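Local structure of diphthine synthase (Entamoeba histolytica, 3I4T) at residues V182-K187 against N212-Q217. The protein probably transfers methyl groups from S-adenosylmethionine to a modified histidine of elongation factor 2 during diphthamide synthesis. Numbering follows the deposited sequence.
Sequences VLLDIK and NQCIEQ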
ATOM      1  N   VAL A 182       5.912   2.961  11.919  1.00 31.31           N
ATOM      2  CA  VAL A 182       6.978   3.905  12.201  1.00 31.58           C
ATOM      3  C   VAL A 182       8.077   3.763  11.142  1.00 32.36           C
ATOM      4  O   VAL A 182       8.798   2.767  11.107  1.00 32.33           O
ATOM      5  CB  VAL A 182       7.563   3.670  13.605  1.00 31.54           C
ATOM      6  CG1 VAL A 182       8.593   4.746  13.945  1.00 31.04           C
ATOM      7  CG2 VAL A 182       6.453   3.625  14.652  1.00 30.29           C
ATOM      8  N   LEU A 183       8.178   4.748  10.263  1.00 33.21           N
ATOM      9  CA  LEU A 183       9.225   4.755   9.243  1.00 34.31           C
ATOM     10  C   LEU A 183      10.474   5.410   9.815  1.00 35.00           C
ATOM     11  O   LEU A 183      10.379   6.335  10.608  1.00 35.03           O
ATOM     12  CB  LEU A 183       8.742   5.457   7.970  1.00 33.98           C
ATOM     13  CG  LEU A 183       7.570   4.782   7.240  1.00 34.45           C
ATOM     14  CD1 LEU A 183       7.169   5.599   6.029  1.00 35.79           C
ATOM     15  CD2 LEU A 183       7.909   3.346   6.817  1.00 33.76           C
ATOM     16  N   LEU A 184      11.639   4.896   9.440  1.00 36.57           N
ATOM     17  CA  LEU A 184      12.912   5.320  10.046  1.00 38.03           C
ATOM     18  C   LEU A 184      13.732   6.150   9.054  1.00 39.22           C
ATOM     19  O   LEU A 184      13.505   6.089   7.848  1.00 39.42           O
ATOM     20  CB  LEU A 184      13.718   4.110  10.555  1.00 37.52           C
ATOM     21  CG  LEU A 184      13.007   3.060  11.422  1.00 37.12           C
ATOM     22  CD1 LEU A 184      13.995   2.018  11.972  1.00 36.03           C
ATOM     23  CD2 LEU A 184      12.227   3.691  12.554  1.00 34.81           C
ATOM     24  N   ASP A 185      14.676   6.918   9.577  1.00 40.86           N
ATOM     25  CA  ASP A 185      15.391   7.923   8.803  1.00 42.82           C
ATOM     26  C   ASP A 185      16.448   7.315   7.891  1.00 44.51           C
ATOM     27  O   ASP A 185      16.923   6.199   8.120  1.00 44.55           O
ATOM     28  CB  ASP A 185      16.032   8.933   9.765  1.00 42.53           C
ATOM     29  CG  ASP A 185      16.341  10.267   9.110  1.00 42.40           C
ATOM     30  OD1 ASP A 185      15.953  10.501   7.946  1.00 40.57           O
ATOM     31  OD2 ASP A 185      16.986  11.094   9.784  1.00 43.88           O
ATOM     32  N   ILE A 186      16.784   8.055   6.840  1.00 46.99           N
ATOM     33  CA  ILE A 186      17.840   7.679   5.896  1.00 49.57           C
ATOM     34  C   ILE A 186      18.635   8.938   5.552  1.00 51.19           C
ATOM     35  O   ILE A 186      18.135   9.822   4.845  1.00 51.58           O
ATOM     36  CB  ILE A 186      17.267   7.059   4.584  1.00 49.55           C
ATOM     37  CG1 ILE A 186      16.425   5.806   4.879  1.00 50.27           C
ATOM     38  CG2 ILE A 186      18.395   6.716   3.619  1.00 49.99           C
ATOM     39  CD1 ILE A 186      15.559   5.329   3.700  1.00 51.13           C
ATOM     40  N   LYS A 187      19.862   9.028   6.060  1.00 53.23           N
ATOM     41  CA  LYS A 187      20.719  10.192   5.813  1.00 55.18           C
ATOM     42  C   LYS A 187      21.712   9.971   4.670  1.00 56.50           C
ATOM     43  O   LYS A 187      22.313   8.904   4.559  1.00 56.74           O
ATOM     44  CB  LYS A 187      21.469  10.590   7.096  1.00 55.05           C
ATOM     45  N   ASN A 212      16.840  -0.509  16.650  1.00 37.16           N
ATOM     46  CA  ASN A 212      17.523  -0.300  17.931  1.00 37.07           C
ATOM     47  C   ASN A 212      17.585   1.183  18.307  1.00 37.33           C
ATOM     48  O   ASN A 212      17.176   1.570  19.410  1.00 37.49           O
ATOM     49  CB  ASN A 212      18.946  -0.894  17.903  1.00 36.87           C
ATOM     50  CG  ASN A 212      18.982  -2.340  17.409  1.00 37.62           C
ATOM     51  OD1 ASN A 212      19.259  -2.594  16.235  1.00 39.81           O
ATOM     52  ND2 ASN A 212      18.705  -3.289  18.299  1.00 36.04           N
ATOM     53  N   GLN A 213      18.092   1.999  17.380  1.00 37.37           N
ATOM     54  CA  GLN A 213      18.181   3.451  17.555  1.00 37.55           C
ATOM     55  C   GLN A 213      16.803   4.094  17.607  1.00 37.69           C
ATOM     56  O   GLN A 213      16.622   5.126  18.253  1.00 38.04           O
ATOM     57  CB  GLN A 213      18.966   4.094  16.415  1.00 37.41           C
ATOM     58  CG  GLN A 213      20.408   3.694  16.335  1.00 38.04           C
ATOM     59  CD  GLN A 213      21.030   4.047  14.992  1.00 39.37           C
ATOM     60  OE1 GLN A 213      20.513   3.687  13.929  1.00 39.63           O
ATOM     61  NE2 GLN A 213      22.153   4.748  15.036  1.00 39.21           N
ATOM     62  N   CYS A 214      15.843   3.496  16.906  1.00 37.60           N
ATOM     63  CA  CYS A 214      14.462   3.964  16.926  1.00 37.51           C
ATOM     64  C   CYS A 214      13.838   3.771  18.305  1.00 37.02           C
ATOM     65  O   CYS A 214      13.277   4.703  18.867  1.00 36.84           O
ATOM     66  CB  CYS A 214      13.620   3.232  15.873  1.00 37.63           C
ATOM     67  SG  CYS A 214      11.838   3.604  16.016  1.00 39.38           S
ATOM     68  N   ILE A 215      13.928   2.551  18.833  1.00 36.68           N
ATOM     69  CA  ILE A 215      13.372   2.235  20.150  1.00 36.24           C
ATOM     70  C   ILE A 215      14.066   3.063  21.223  1.00 36.89           C
ATOM     71  O   ILE A 215      13.421   3.572  22.123  1.00 37.22           O
ATOM     72  CB  ILE A 215      13.462   0.712  20.464  1.00 35.90           C
ATOM     73  CG1 ILE A 215      12.528  -0.092  19.553  1.00 33.44           C
ATOM     74  CG2 ILE A 215      13.149   0.429  21.926  1.00 35.19           C
ATOM     75  CD1 ILE A 215      12.696  -1.584  19.672  1.00 31.16           C
ATOM     76  N   GLU A 216      15.374   3.225  21.113  1.00 37.74           N
ATOM     77  CA  GLU A 216      16.111   4.030  22.076  1.00 39.05           C
ATOM     78  C   GLU A 216      15.506   5.427  22.169  1.00 38.93           C
ATOM     79  O   GLU A 216      15.185   5.897  23.259  1.00 39.25           O
ATOM     80  CB  GLU A 216      17.595   4.113  21.689  1.00 39.77           C
ATOM     81  CG  GLU A 216      18.507   4.668  22.770  1.00 42.42           C
ATOM     82  CD  GLU A 216      19.835   5.161  22.202  1.00 48.06           C
ATOM     83  OE1 GLU A 216      19.813   5.997  21.260  1.00 49.23           O
ATOM     84  OE2 GLU A 216      20.904   4.717  22.696  1.00 49.85           O
ATOM     85  N   GLN A 217      15.337   6.072  21.017  1.00 38.88           N
ATOM     86  CA  GLN A 217      14.812   7.435  20.962  1.00 38.65           C
ATOM     87  C   GLN A 217      13.377   7.530  21.500  1.00 38.95           C
ATOM     88  O   GLN A 217      13.055   8.459  22.243  1.00 38.89           O
ATOM     89  CB  GLN A 217      14.876   7.979  19.532  1.00 38.31           C
ATOM     90  CG  GLN A 217      14.848   9.494  19.483  1.00 37.28           C
ATOM     91  CD  GLN A 217      14.607  10.043  18.093  1.00 34.64           C
ATOM     92  OE1 GLN A 217      13.487  10.430  17.760  1.00 34.18           O
ATOM     93  NE2 GLN A 217      15.658  10.099  17.283  1.00 31.30           N
TER
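No ring or other flat group stands between Cys214 and the two side chains it meets, Val182 and Leu184; the planar groups lie at the margins and face other partners. The contact is helix-on-sheet packing within a tetrapyrrole methylase fold: helix 211-225 lies against strand 180-187 of the mixed sheet. At the margins, the Asp185 carboxylate receives the Ile186 amide from above its plane, 46° out of it, with N to OD1 at 2.8 Å, while OD2 takes the N-H of Phe156. The Gln217 amide bonds at both ends, OE1 to the Tyr166 hydroxyl and NE2 to the Cys155 carbonyl.

The closest CA pair is Leu184 and Cys214, 7.2 Å apart. No hydrogen bond crosses the interface, and only 102 Å² is buried in all, so the evidence is for a small, purely apolar touch.

Val182 and Leu184, two residues apart on the strand, both direct their CB toward the helix, whereas Leu183 between them points away and packs on Tyr146 of the second subunit. The extended first torsion of Cys214 (chi1 172°) carries SG from CB along the strand to the Val182 end, where it lies 4.0 Å from Val182 CG1. The Cys214 side chain also touches Leu269 of strand 267-271, an antiparallel neighbour of 180-187. Both methyls of Leu184 meet the cysteine: CD1 lies 4.1 Å from Cys214 CB, and CD2 is 3.6 Å from the same carbon and 3.5 Å from Cys214 SG.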